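Local coordinates for protein 2-oxoglutarate-dependent dioxygenase tropC (Talaromyces stipitatus, PDB 6XJJ) that acts as a non-haem iron, 2-oxoglutarate-dependent dioxygenase in the pathway that makes fungal tropolones, at residues R88-G93 and R175-E180; L252-G257 and V274-D279; S118-E123 and G161-P166; G133-T138 and P235-V240; N77-G82 and E278-I283. All coordinates share one frame; numbering follows the deposited sequence.

How the interactions relate
Interactions 1, 2 and 5 form a touching group. Interactions 2 and 5 have centres about 9 Å apart, share E278 and D279, and reach the neighbouring strands 249-253 and 281-285 of the main sheet. Interaction 1, about 17 Å from either centre, pairs two helices lying against that sheet and reaches both through R88 and D279. Interaction 3 sits at the opposite end of the sheet, by edge strand 121-123, and meets interaction 1 through W165. Interaction 4 stands apart, its centre 22 to 29 Å from the others. Interaction 5 closes a chain loop enclosing interactions 1, 3 and 4; interactions 4 and 5 each join the N-terminal region to the oxygenase region.

Interaction 1: R88-G93 and R175-E180; sequences REKIFG and RQPVME
Helix 85-99 meets helix 171-204 here through K90 and I91, which face P177, V178 and E180. At the start of the first segment R88 points elsewhere and makes a salt bridge from NH2 to D279 OD1, in the loop before strand 281-285. K90 is the first residue to reach across. Its CG stands anti to the backbone N (chi1 -159°), and the chain crosses the pyrrolidine ring of P177 at about a right angle, with K90 CD 4.2 Å from P177 CB. A bend at chi3 (-62°) then leads the amine toward E180, but K90 NZ and E180 OE1 stay 4.4 Å apart: opposite charges that may attract at the solvent-exposed side, without a salt bridge.

I91 follows on the buried side. Its CG1 branch brings CD1 alongside the second helix, 3.9 Å from V178 CA and 4.2 Å from V178 CG2. The segment axes approach to 9.4 Å at 130° between their directions, and only 169 Å² is buried, a modest helix pair. Helix 171-204 is kinked at this point, because P177 has no N-H to bond to the preceding turn. In the double-stranded beta-helix fold of 2-oxoglutarate oxygenases, helices of this kind back the major sheet. Helix 85-99 does so here, I91 resting on L253 and V314, and Y181 of the long helix packs on I91 as well. F92, next along, turns its ring from helix 171-204 to the sheet, against L253 and Y312.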
# COMPACT_ATOMS: atom_id res chain seq x y z
N ARG A 88 1.87 0.78 15.02
CA ARG A 88 0.68 1.18 14.29
C ARG A 88 0.03 2.38 14.95
O ARG A 88 -0.44 3.30 14.26
CB ARG A 88 -0.29 -0.00 14.19
CG ARG A 88 0.31 -1.22 13.47
CD ARG A 88 -0.69 -2.34 13.29
NE ARG A 88 -1.17 -2.84 14.57
CZ ARG A 88 -2.30 -2.43 15.16
NH1 ARG A 88 -3.06 -1.51 14.59
NH2 ARG A 88 -2.66 -2.94 16.33
N GLU A 89 0.00 2.40 16.28
CA GLU A 89 -0.47 3.58 17.00
C GLU A 89 0.33 4.81 16.61
O GLU A 89 -0.24 5.88 16.37
CB GLU A 89 -0.37 3.34 18.51
CG GLU A 89 -1.33 2.29 19.04
CD GLU A 89 -1.00 1.88 20.46
OE1 GLU A 89 0.07 2.29 20.97
OE2 GLU A 89 -1.79 1.12 21.07
N LYS A 90 1.65 4.68 16.53
CA LYS A 90 2.48 5.86 16.37
C LYS A 90 2.30 6.48 14.99
O LYS A 90 2.28 7.71 14.87
CB LYS A 90 3.95 5.49 16.64
CG LYS A 90 4.84 6.66 17.00
CD LYS A 90 6.31 6.26 17.14
CE LYS A 90 6.53 5.26 18.27
NZ LYS A 90 7.99 4.98 18.48
N ILE A 91 2.10 5.66 13.95
CA ILE A 91 2.00 6.21 12.60
C ILE A 91 0.65 6.90 12.38
O ILE A 91 0.57 7.86 11.60
CB ILE A 91 2.24 5.12 11.53
CG1 ILE A 91 2.50 5.75 10.16
CG2 ILE A 91 1.05 4.18 11.41
CD1 ILE A 91 3.83 6.49 10.06
N PHE A 92 -0.43 6.42 13.02
CA PHE A 92 -1.67 7.19 12.97
C PHE A 92 -1.57 8.47 13.79
O PHE A 92 -2.25 9.45 13.47
CB PHE A 92 -2.86 6.37 13.47
CG PHE A 92 -3.31 5.32 12.50
CD1 PHE A 92 -3.90 5.69 11.31
CD2 PHE A 92 -3.24 3.98 12.82
CE1 PHE A 92 -4.34 4.74 10.42
CE2 PHE A 92 -3.69 3.02 11.93
CZ PHE A 92 -4.24 3.41 10.73
N GLY A 93 -0.76 8.48 14.84
CA GLY A 93 -0.46 9.74 15.49
C GLY A 93 0.15 10.74 14.52
O GLY A 93 -0.30 11.88 14.43
N ARG A 175 8.85 13.16 11.10
CA ARG A 175 9.76 12.56 10.14
C ARG A 175 10.32 11.23 10.64
O ARG A 175 10.25 10.21 9.94
CB ARG A 175 10.90 13.53 9.80
CG ARG A 175 11.87 12.92 8.81
CD ARG A 175 12.92 13.90 8.32
NE ARG A 175 13.86 13.24 7.41
CZ ARG A 175 14.75 13.87 6.65
NH1 ARG A 175 14.84 15.19 6.66
NH2 ARG A 175 15.56 13.16 5.86
N GLN A 176 10.90 11.22 11.85
CA GLN A 176 11.50 9.99 12.36
C GLN A 176 10.49 8.85 12.40
O GLN A 176 10.79 7.77 11.86
CB GLN A 176 12.11 10.22 13.75
CG GLN A 176 13.22 11.26 13.81
CD GLN A 176 13.71 11.49 15.24
OE1 GLN A 176 13.05 11.10 16.20
NE2 GLN A 176 14.83 12.20 15.37
N PRO A 177 9.31 9.00 12.99
CA PRO A 177 8.35 7.87 12.97
C PRO A 177 8.00 7.42 11.56
O PRO A 177 7.96 6.21 11.29
CB PRO A 177 7.12 8.45 13.68
CG PRO A 177 7.59 9.59 14.45
CD PRO A 177 8.81 10.13 13.79
N VAL A 178 7.72 8.37 10.66
CA VAL A 178 7.36 8.05 9.28
C VAL A 178 8.43 7.17 8.64
O VAL A 178 8.14 6.13 8.04
CB VAL A 178 7.14 9.34 8.47
CG1 VAL A 178 7.06 9.05 6.99
CG2 VAL A 178 5.86 10.02 8.94
N MET A 179 9.70 7.58 8.75
CA MET A 179 10.77 6.80 8.14
C MET A 179 10.98 5.46 8.85
O MET A 179 11.34 4.47 8.20
CB MET A 179 12.07 7.61 8.14
CG MET A 179 12.04 8.88 7.29
SD MET A 179 11.59 8.63 5.56
CE MET A 179 12.86 7.48 5.03
N GLU A 180 10.78 5.41 10.17
CA GLU A 180 10.86 4.13 10.87
C GLU A 180 9.77 3.18 10.39
O GLU A 180 10.04 2.00 10.14
CB GLU A 180 10.76 4.33 12.38
CG GLU A 180 11.98 4.96 13.04
CD GLU A 180 11.79 5.15 14.54
OE1 GLU A 180 10.67 4.85 15.03
OE2 GLU A 180 12.73 5.62 15.21

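Interaction 2: L252-G257 and V274-D279; sequences LLQQKG and VPVIED
Q254 starts with CG beside its backbone N (chi1 -44°) and runs extended beyond it (chi2 -171°), which carries its amide across to V274 and V276. The amide nitrogen end reaches the first of these, with Q254 NE2 3.6 Å from V274 CG1. The CG2 methyl of V276 lies against the shaft of the glutamine, 4.0 Å from Q254 CB; the model's fit of Q254 OE1 to that methyl is doubtful. V276 has its other methyl anti to the backbone N (chi1 174°), so that CG1 meets the chain beyond the glutamine, 3.8 Å from Q255 O and 4.0 Å from K256 CA.

The contact is mostly packing of valine branches against a glutamine. Q254 OE1 may also take a weak hydrogen bond from NH1 of R311, the predicted 2-oxoglutarate-binding arginine, though this is tentative given the doubtful oxygen. Q255 points the other way, its OE1 accepting from Y312 N.

The pairing ties the end of strand 249-253 to the loop between strands 270-273 and 281-285. V282 and L261 pack against both Q254 and V274, L252 bonds through its backbone to V282, and V274 also rests on F75 and N77 of strand 75-79.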
# COMPACT_ATOMS: atom_id res chain seq x y z
N LEU A 252 -1.60 -2.10 3.28
CA LEU A 252 -2.47 -1.05 3.78
C LEU A 252 -2.71 -1.26 5.27
O LEU A 252 -2.90 -2.39 5.72
CB LEU A 252 -3.81 -1.05 3.04
CG LEU A 252 -4.89 -0.02 3.38
CD1 LEU A 252 -4.53 1.36 2.84
CD2 LEU A 252 -6.25 -0.50 2.86
N LEU A 253 -2.70 -0.16 6.02
CA LEU A 253 -3.06 -0.17 7.44
C LEU A 253 -4.35 0.62 7.60
O LEU A 253 -4.36 1.84 7.40
CB LEU A 253 -1.95 0.44 8.29
CG LEU A 253 -2.24 0.63 9.78
CD1 LEU A 253 -2.47 -0.70 10.47
CD2 LEU A 253 -1.11 1.40 10.46
N GLN A 254 -5.43 -0.06 7.98
CA GLN A 254 -6.69 0.62 8.20
C GLN A 254 -6.81 0.98 9.68
O GLN A 254 -6.01 0.57 10.51
CB GLN A 254 -7.87 -0.24 7.77
CG GLN A 254 -7.72 -0.93 6.47
CD GLN A 254 -9.01 -1.55 6.07
OE1 GLN A 254 -10.05 -1.23 6.64
NE2 GLN A 254 -8.94 -2.60 5.28
N GLN A 255 -7.86 1.73 9.99
CA GLN A 255 -8.05 2.25 11.33
C GLN A 255 -9.19 1.50 12.01
O GLN A 255 -10.25 1.31 11.40
CB GLN A 255 -8.35 3.75 11.28
CG GLN A 255 -7.98 4.52 12.52
CD GLN A 255 -8.23 6.00 12.35
OE1 GLN A 255 -8.74 6.44 11.32
NE2 GLN A 255 -7.83 6.78 13.35
N LYS A 256 -8.96 1.06 13.25
CA LYS A 256 -10.00 0.39 14.01
C LYS A 256 -11.24 1.26 14.13
O LYS A 256 -11.18 2.39 14.62
CB LYS A 256 -9.46 0.01 15.40
CG LYS A 256 -10.49 -0.51 16.41
CD LYS A 256 -9.78 -1.09 17.64
CE LYS A 256 -10.68 -1.16 18.87
NZ LYS A 256 -11.93 -1.93 18.66
N GLY A 257 -12.37 0.72 13.67
CA GLY A 257 -13.64 1.41 13.72
C GLY A 257 -14.08 2.10 12.44
O GLY A 257 -15.02 2.91 12.49
N VAL A 274 -13.61 -5.37 2.63
CA VAL A 274 -12.39 -5.80 3.29
C VAL A 274 -12.54 -5.47 4.77
O VAL A 274 -12.48 -4.28 5.13
CB VAL A 274 -11.15 -5.13 2.69
CG1 VAL A 274 -9.90 -5.58 3.44
CG2 VAL A 274 -11.03 -5.47 1.23
N PRO A 275 -12.73 -6.45 5.65
CA PRO A 275 -12.95 -6.13 7.06
C PRO A 275 -11.69 -5.60 7.72
O PRO A 275 -10.57 -6.03 7.42
CB PRO A 275 -13.38 -7.47 7.67
CG PRO A 275 -12.71 -8.48 6.81
CD PRO A 275 -12.65 -7.91 5.42
N VAL A 276 -11.88 -4.63 8.63
CA VAL A 276 -10.79 -4.16 9.47
C VAL A 276 -10.48 -5.24 10.50
O VAL A 276 -11.23 -5.43 11.46
CB VAL A 276 -11.15 -2.82 10.16
CG1 VAL A 276 -10.07 -2.43 11.16
CG2 VAL A 276 -11.28 -1.73 9.14
N ILE A 277 -9.38 -5.96 10.29
CA ILE A 277 -8.95 -7.01 11.20
C ILE A 277 -7.94 -6.44 12.19
O ILE A 277 -7.12 -5.58 11.86
CB ILE A 277 -8.35 -8.21 10.43
CG1 ILE A 277 -9.39 -8.83 9.49
CG2 ILE A 277 -7.80 -9.24 11.40
CD1 ILE A 277 -10.64 -9.34 10.20
N GLU A 278 -8.00 -6.94 13.42
CA GLU A 278 -7.13 -6.46 14.49
C GLU A 278 -5.72 -6.99 14.28
O GLU A 278 -5.51 -8.20 14.15
CB GLU A 278 -7.69 -6.88 15.85
CG GLU A 278 -6.81 -6.59 17.05
CD GLU A 278 -7.55 -6.82 18.36
OE1 GLU A 278 -8.75 -7.18 18.30
OE2 GLU A 278 -6.95 -6.65 19.44
N ASP A 279 -4.74 -6.08 14.23
CA ASP A 279 -3.33 -6.42 14.06
C ASP A 279 -3.06 -7.00 12.68
O ASP A 279 -2.28 -7.94 12.52
CB ASP A 279 -2.87 -7.39 15.15
CG ASP A 279 -2.82 -6.75 16.51
OD1 ASP A 279 -2.82 -5.50 16.56
OD2 ASP A 279 -2.77 -7.48 17.52

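Interaction 3: S118-E123 and G161-P166; sequences SFRGYE and GPNLWP
R120 reaches obliquely across to G161-N163 and turns its guanidinium toward the side-chain amide of N163, the two planes 39° apart. The CG of R120 sits beside its own backbone N, and a bend at chi2 directs the chain to the neighbouring segment, with R120 CG 3.6 Å from P162 O. At its end NH1 lies between two oxygens that approach the guanidinium obliquely. The hydrogen bond from R120 NH1 to G161 O is 3.0 Å long and that from R120 NH1 to N163 OD1 is 3.1 Å, both weak, bent to 125° and 128°. R120 has its stronger partner in S159 O, bound by NH2.

The rest of the contact runs nearly parallel beside this arginine. S118 OG sits 3.4 Å from G161 CA and makes a weak hydrogen bond to T160 O. At the other end L164 leans over the turn into strand 121-123, its CD1 3.8 Å from R120 O and its CB 4.3 Å from G121 CA. That strand is an edge of the main sheet, and W165 packs against R175, V178 and M179 of helix 171-204.

N163 has further partners: OD1 also accepts from G145 N, and ND2 donates to E147 OE1. The buried guanidinium is probably stabilised by several neutral oxygens, those of G161, N163 and S159 and, weakly through NH1, A146 O. The carboxylate of E147 lies one step away through N163 and may polarise that amide. N163 and R120 thus tie the two ends of the long loop between strand 139-144 and helix 171-204 to each other and to the approach to strand 121-123.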
# COMPACT_ATOMS: atom_id res chain seq x y z
N SER A 118 10.07 13.75 -9.18
CA SER A 118 9.75 13.30 -7.83
C SER A 118 8.36 13.78 -7.50
O SER A 118 8.08 14.99 -7.54
CB SER A 118 10.75 13.84 -6.82
OG SER A 118 12.05 13.33 -7.06
N PHE A 119 7.47 12.85 -7.22
CA PHE A 119 6.08 13.18 -6.93
C PHE A 119 5.93 12.96 -5.43
O PHE A 119 5.48 11.90 -4.96
CB PHE A 119 5.12 12.30 -7.81
CG PHE A 119 3.68 12.70 -7.73
CD1 PHE A 119 3.20 13.76 -8.49
CD2 PHE A 119 2.79 12.00 -6.93
CE1 PHE A 119 1.87 14.12 -8.44
CE2 PHE A 119 1.46 12.37 -6.87
CZ PHE A 119 1.00 13.43 -7.63
N ARG A 120 6.37 13.96 -4.66
CA ARG A 120 6.49 13.89 -3.21
C ARG A 120 5.85 15.12 -2.60
O ARG A 120 5.92 16.22 -3.16
CB ARG A 120 7.95 13.83 -2.77
CG ARG A 120 8.76 12.72 -3.39
CD ARG A 120 8.37 11.34 -2.89
NE ARG A 120 9.19 10.34 -3.57
CZ ARG A 120 10.42 10.01 -3.22
NH1 ARG A 120 10.99 10.58 -2.16
NH2 ARG A 120 11.08 9.11 -3.92
N GLY A 121 5.24 14.94 -1.43
CA GLY A 121 4.65 16.05 -0.70
C GLY A 121 3.15 15.92 -0.53
O GLY A 121 2.62 14.81 -0.47
N TYR A 122 2.45 17.05 -0.45
CA TYR A 122 1.03 17.09 -0.13
C TYR A 122 0.19 17.22 -1.39
O TYR A 122 0.52 17.99 -2.30
CB TYR A 122 0.73 18.24 0.82
CG TYR A 122 -0.74 18.46 1.07
CD1 TYR A 122 -1.48 17.56 1.84
CD2 TYR A 122 -1.40 19.56 0.54
CE1 TYR A 122 -2.82 17.76 2.06
CE2 TYR A 122 -2.74 19.77 0.76
CZ TYR A 122 -3.44 18.86 1.53
OH TYR A 122 -4.78 19.06 1.76
N GLU A 123 -0.91 16.47 -1.44
CA GLU A 123 -1.88 16.56 -2.52
C GLU A 123 -3.25 16.77 -1.89
O GLU A 123 -3.68 15.93 -1.07
CB GLU A 123 -1.88 15.32 -3.41
CG GLU A 123 -2.76 15.45 -4.65
CD GLU A 123 -2.64 14.27 -5.58
OE1 GLU A 123 -1.91 13.31 -5.25
OE2 GLU A 123 -3.27 14.29 -6.66
N GLY A 161 13.85 10.59 -5.55
CA GLY A 161 14.42 11.85 -5.14
C GLY A 161 14.21 12.06 -3.66
O GLY A 161 13.89 11.13 -2.92
N PRO A 162 14.40 13.30 -3.19
CA PRO A 162 14.18 13.58 -1.77
C PRO A 162 12.71 13.79 -1.42
O PRO A 162 11.89 14.16 -2.27
CB PRO A 162 14.98 14.87 -1.54
CG PRO A 162 15.02 15.52 -2.84
CD PRO A 162 14.98 14.45 -3.89
N ASN A 163 12.39 13.54 -0.16
CA ASN A 163 11.06 13.80 0.35
C ASN A 163 10.91 15.28 0.72
O ASN A 163 11.89 15.99 0.94
CB ASN A 163 10.77 12.95 1.58
CG ASN A 163 10.63 11.48 1.25
OD1 ASN A 163 9.66 11.07 0.61
ND2 ASN A 163 11.56 10.68 1.73
N LEU A 164 9.66 15.73 0.77
CA LEU A 164 9.34 17.04 1.31
C LEU A 164 8.73 16.87 2.69
O LEU A 164 7.84 16.04 2.89
CB LEU A 164 8.38 17.82 0.42
CG LEU A 164 8.85 18.20 -0.98
CD1 LEU A 164 7.81 19.11 -1.63
CD2 LEU A 164 10.22 18.85 -0.97
N TRP A 165 9.20 17.68 3.64
CA TRP A 165 8.79 17.51 5.02
C TRP A 165 8.20 18.81 5.56
O TRP A 165 8.71 19.89 5.25
CB TRP A 165 9.97 17.08 5.90
CG TRP A 165 10.55 15.74 5.52
CD1 TRP A 165 11.71 15.51 4.84
CD2 TRP A 165 9.98 14.44 5.78
NE1 TRP A 165 11.91 14.17 4.67
CE2 TRP A 165 10.87 13.48 5.23
CE3 TRP A 165 8.82 14.00 6.42
CZ2 TRP A 165 10.62 12.11 5.31
CZ3 TRP A 165 8.58 12.64 6.49
CH2 TRP A 165 9.47 11.71 5.95
N PRO A 166 7.15 18.74 6.37
CA PRO A 166 6.51 19.97 6.85
C PRO A 166 7.38 20.70 7.87
O PRO A 166 7.80 20.12 8.87
CB PRO A 166 5.20 19.47 7.47
CG PRO A 166 5.51 18.08 7.90
CD PRO A 166 6.47 17.53 6.88

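Interaction 4: G133-T138 and P235-V240; sequences GLLPDT and PRQFGV
Three hydrogen bonds join the two loops, two between backbones and one from a side chain. L135 N donates to R236 O at 2.9 Å and is nearly straight, 174° at the hydrogen. T138 N donates to F238 O at 3.2 Å, in the plane of that carbonyl. Between them Q237 reaches over with CG anti to its backbone N (chi1 -161°) and an extended chain, and its NE2 donates to P136 O at 3.0 Å. This bond is bent (149°) but lies close to the plane of the Q237 amide. F238 O receives a further CA-H...O contact from D137.

The second loop leads into the jelly-roll core of this oxygenase family. G239 and V240 both face V304, a classic beta bulge, and the chain then runs on to H243 and D245, two of the iron ligands. The nearest atoms of the V240 side chain and the bound iron ion are about 6 Å apart. D137 packs against the bulge: its OD2 accepts from G241 N and, weakly, from H130 NE2, and lies 3.4 Å from V240 CA.

Van der Waals packing fills in between. L134 CD2 touches R236 CB at 3.8 Å, L135 CB meets Q237 CG at 3.8 Å, and the methyl of T138 lies beside the Q237 amide, CG2 to NE2 3.6 Å. L135 also lies over one face of the R236 guanidinium, toward its rim.

Charge plays a smaller part. G133 O is near the edge of the R236 guanidinium at longer range; the salt-bridge partner of R236 is D234, just before P235 in the same loop.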
# COMPACT_ATOMS: atom_id res chain seq x y z
N GLY A 133 -18.52 10.46 -15.66
CA GLY A 133 -19.79 10.67 -15.00
C GLY A 133 -19.69 11.09 -13.54
O GLY A 133 -20.70 11.54 -12.98
N LEU A 134 -18.51 10.98 -12.93
CA LEU A 134 -18.39 10.97 -11.48
C LEU A 134 -17.63 12.19 -10.97
O LEU A 134 -17.04 12.97 -11.73
CB LEU A 134 -17.71 9.68 -11.02
CG LEU A 134 -18.47 8.39 -11.37
CD1 LEU A 134 -17.67 7.16 -10.97
CD2 LEU A 134 -19.85 8.36 -10.73
N LEU A 135 -17.65 12.35 -9.64
CA LEU A 135 -17.05 13.46 -8.91
C LEU A 135 -15.66 13.09 -8.41
O LEU A 135 -15.33 11.91 -8.24
CB LEU A 135 -17.94 13.83 -7.73
CG LEU A 135 -19.28 14.50 -8.03
CD1 LEU A 135 -20.15 14.52 -6.79
CD2 LEU A 135 -19.06 15.91 -8.53
N PRO A 136 -14.81 14.09 -8.15
CA PRO A 136 -13.44 13.81 -7.71
C PRO A 136 -13.39 13.24 -6.29
O PRO A 136 -14.33 13.35 -5.51
CB PRO A 136 -12.75 15.17 -7.79
CG PRO A 136 -13.86 16.16 -7.67
CD PRO A 136 -15.05 15.53 -8.33
N ASP A 137 -12.25 12.62 -5.97
CA ASP A 137 -12.10 11.90 -4.72
C ASP A 137 -11.88 12.82 -3.52
O ASP A 137 -11.09 13.77 -3.57
CB ASP A 137 -10.93 10.92 -4.83
CG ASP A 137 -11.22 9.80 -5.78
OD1 ASP A 137 -12.41 9.64 -6.15
OD2 ASP A 137 -10.27 9.08 -6.16
N THR A 138 -12.57 12.50 -2.42
CA THR A 138 -12.42 13.22 -1.15
C THR A 138 -11.05 13.01 -0.52
O THR A 138 -10.70 13.73 0.42
CB THR A 138 -13.50 12.77 -0.16
OG1 THR A 138 -13.40 11.36 0.07
CG2 THR A 138 -14.89 13.08 -0.70
N PRO A 235 -23.63 9.61 -4.21
CA PRO A 235 -23.14 8.30 -4.65
C PRO A 235 -22.27 8.35 -5.89
O PRO A 235 -21.79 7.30 -6.34
CB PRO A 235 -24.44 7.52 -4.91
CG PRO A 235 -25.41 8.55 -5.26
CD PRO A 235 -25.08 9.72 -4.39
N ARG A 236 -22.06 9.53 -6.47
CA ARG A 236 -21.14 9.73 -7.58
C ARG A 236 -19.73 10.11 -7.11
O ARG A 236 -18.87 10.37 -7.96
CB ARG A 236 -21.69 10.80 -8.52
CG ARG A 236 -22.97 10.37 -9.24
CD ARG A 236 -23.59 11.43 -10.17
NE ARG A 236 -24.01 12.63 -9.44
CZ ARG A 236 -23.54 13.86 -9.63
NH1 ARG A 236 -22.66 14.12 -10.59
NH2 ARG A 236 -24.00 14.86 -8.89
N GLN A 237 -19.49 10.14 -5.81
CA GLN A 237 -18.20 10.54 -5.25
C GLN A 237 -17.73 9.45 -4.30
O GLN A 237 -18.53 8.92 -3.52
CB GLN A 237 -18.32 11.86 -4.47
CG GLN A 237 -17.00 12.57 -4.26
CD GLN A 237 -17.17 13.90 -3.56
OE1 GLN A 237 -18.24 14.21 -3.05
NE2 GLN A 237 -16.14 14.74 -3.64
N PHE A 238 -16.46 9.09 -4.38
CA PHE A 238 -15.93 8.13 -3.43
C PHE A 238 -14.74 8.72 -2.69
O PHE A 238 -14.23 9.80 -3.04
CB PHE A 238 -15.49 6.80 -4.06
CG PHE A 238 -16.53 6.12 -4.90
CD1 PHE A 238 -17.33 6.82 -5.78
CD2 PHE A 238 -16.84 4.79 -4.66
CE1 PHE A 238 -18.29 6.18 -6.52
CE2 PHE A 238 -17.82 4.16 -5.38
CZ PHE A 238 -18.55 4.85 -6.31
N GLY A 239 -14.31 8.00 -1.66
CA GLY A 239 -13.04 8.26 -1.02
C GLY A 239 -11.92 8.09 -2.02
O GLY A 239 -11.08 8.97 -2.19
N VAL A 240 -11.91 6.93 -2.68
CA VAL A 240 -11.05 6.68 -3.82
C VAL A 240 -11.85 5.82 -4.79
O VAL A 240 -12.47 4.83 -4.37
CB VAL A 240 -9.73 5.97 -3.44
CG1 VAL A 240 -8.83 5.84 -4.66
CG2 VAL A 240 -9.02 6.70 -2.30

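Interaction 5: N77-G82 and E278-I283; sequences NLVGHG and EDAFVI
Strands 75-79 and 281-285 are antiparallel neighbours in the major sheet of the double-stranded beta-helix fold, joining the N-terminal region to the oxygenase core. L78 and F281 are a hydrogen-bonded pair: L78 N to F281 O spans 2.8 Å and F281 N to L78 O 3.0 Å. N77 and V282 beside them are a non-hydrogen-bonded pair, and N77 OD1 lies 3.6 Å from V282 CG2.

Past the strand, H81 folds back with CG between its backbone N and carbonyl carbon (chi1 47°). H81 NE2 donates to D279 O at 3.0 Å from above the carbonyl plane, while ND1 accepts from I83 N, so both ring nitrogens are used. F281 turns its edge to the face of H81, planes 65° apart, with F281 CE2 3.3 Å from H81 NE2. This T-shaped pair and the hydrogen bonds together probably restrict the rotation of the imidazole. V79 CG1 meets A280 CB at 3.7 Å.

L78, F281 and I283 share one face, under Y181, L188 and I192 of helix 171-204. V282 turns to the opposite face with N77, its side chain about 9 Å from the iron. Strand 43-45 flanks N77 and V79 on one side, and strand 249-253 flanks V282 on the other.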
# COMPACT_ATOMS: atom_id res chain seq x y z
N ASN A 77 -6.00 -10.24 4.11
CA ASN A 77 -5.49 -9.70 5.37
C ASN A 77 -4.33 -10.54 5.88
O ASN A 77 -4.38 -11.78 5.86
CB ASN A 77 -6.59 -9.65 6.43
CG ASN A 77 -7.53 -8.49 6.25
OD1 ASN A 77 -7.21 -7.36 6.62
ND2 ASN A 77 -8.70 -8.76 5.69
N LEU A 78 -3.30 -9.86 6.37
CA LEU A 78 -2.07 -10.49 6.83
C LEU A 78 -1.91 -10.25 8.32
O LEU A 78 -1.97 -9.11 8.78
CB LEU A 78 -0.86 -9.93 6.08
CG LEU A 78 0.51 -10.58 6.33
CD1 LEU A 78 1.38 -10.40 5.11
CD2 LEU A 78 1.20 -10.01 7.55
N VAL A 79 -1.68 -11.33 9.07
CA VAL A 79 -1.33 -11.25 10.49
C VAL A 79 -0.11 -12.13 10.73
O VAL A 79 0.35 -12.86 9.86
CB VAL A 79 -2.49 -11.67 11.42
CG1 VAL A 79 -3.66 -10.72 11.26
CG2 VAL A 79 -2.91 -13.11 11.15
N GLY A 80 0.41 -12.04 11.96
CA GLY A 80 1.61 -12.77 12.34
C GLY A 80 2.89 -12.09 11.91
O GLY A 80 3.95 -12.72 11.91
N HIS A 81 2.81 -10.81 11.54
CA HIS A 81 3.93 -10.06 11.00
C HIS A 81 4.96 -9.68 12.06
O HIS A 81 6.12 -9.44 11.71
CB HIS A 81 3.40 -8.82 10.28
CG HIS A 81 2.38 -8.06 11.07
ND1 HIS A 81 2.71 -7.19 12.09
CD2 HIS A 81 1.03 -8.05 11.00
CE1 HIS A 81 1.61 -6.67 12.60
NE2 HIS A 81 0.57 -7.17 11.96
N GLY A 82 4.57 -9.62 13.33
CA GLY A 82 5.51 -9.33 14.39
C GLY A 82 5.70 -7.86 14.70
O GLY A 82 6.39 -7.53 15.67
N GLU A 278 -8.00 -6.94 13.42
CA GLU A 278 -7.13 -6.46 14.49
C GLU A 278 -5.72 -6.99 14.28
O GLU A 278 -5.51 -8.20 14.15
CB GLU A 278 -7.69 -6.88 15.85
CG GLU A 278 -6.81 -6.59 17.05
CD GLU A 278 -7.55 -6.82 18.36
OE1 GLU A 278 -8.75 -7.18 18.30
OE2 GLU A 278 -6.95 -6.65 19.44
N ASP A 279 -4.74 -6.08 14.23
CA ASP A 279 -3.33 -6.42 14.06
C ASP A 279 -3.06 -7.00 12.68
O ASP A 279 -2.28 -7.94 12.52
CB ASP A 279 -2.87 -7.39 15.15
CG ASP A 279 -2.82 -6.75 16.51
OD1 ASP A 279 -2.82 -5.50 16.56
OD2 ASP A 279 -2.77 -7.48 17.52
N ALA A 280 -3.70 -6.42 11.66
CA ALA A 280 -3.57 -6.93 10.31
C ALA A 280 -3.14 -5.80 9.39
O ALA A 280 -3.29 -4.62 9.69
CB ALA A 280 -4.87 -7.55 9.82
N PHE A 281 -2.55 -6.20 8.27
CA PHE A 281 -2.38 -5.33 7.12
C PHE A 281 -3.13 -5.93 5.94
O PHE A 281 -3.23 -7.16 5.81
CB PHE A 281 -0.90 -5.17 6.77
CG PHE A 281 -0.09 -4.56 7.87
CD1 PHE A 281 0.01 -3.19 8.01
CD2 PHE A 281 0.58 -5.37 8.78
CE1 PHE A 281 0.76 -2.62 9.02
CE2 PHE A 281 1.34 -4.81 9.80
CZ PHE A 281 1.43 -3.44 9.92
N VAL A 282 -3.66 -5.06 5.07
CA VAL A 282 -4.31 -5.51 3.84
C VAL A 282 -3.26 -5.56 2.75
O VAL A 282 -2.55 -4.58 2.50
CB VAL A 282 -5.46 -4.58 3.43
CG1 VAL A 282 -6.04 -5.02 2.09
CG2 VAL A 282 -6.54 -4.57 4.46
N ILE A 283 -3.17 -6.71 2.09
CA ILE A 283 -2.18 -6.96 1.06
C ILE A 283 -2.92 -7.20 -0.24
O ILE A 283 -3.87 -8.00 -0.27
CB ILE A 283 -1.31 -8.19 1.41
CG1 ILE A 283 -0.72 -8.07 2.82
CG2 ILE A 283 -0.23 -8.39 0.36
CD1 ILE A 283 0.17 -6.89 3.04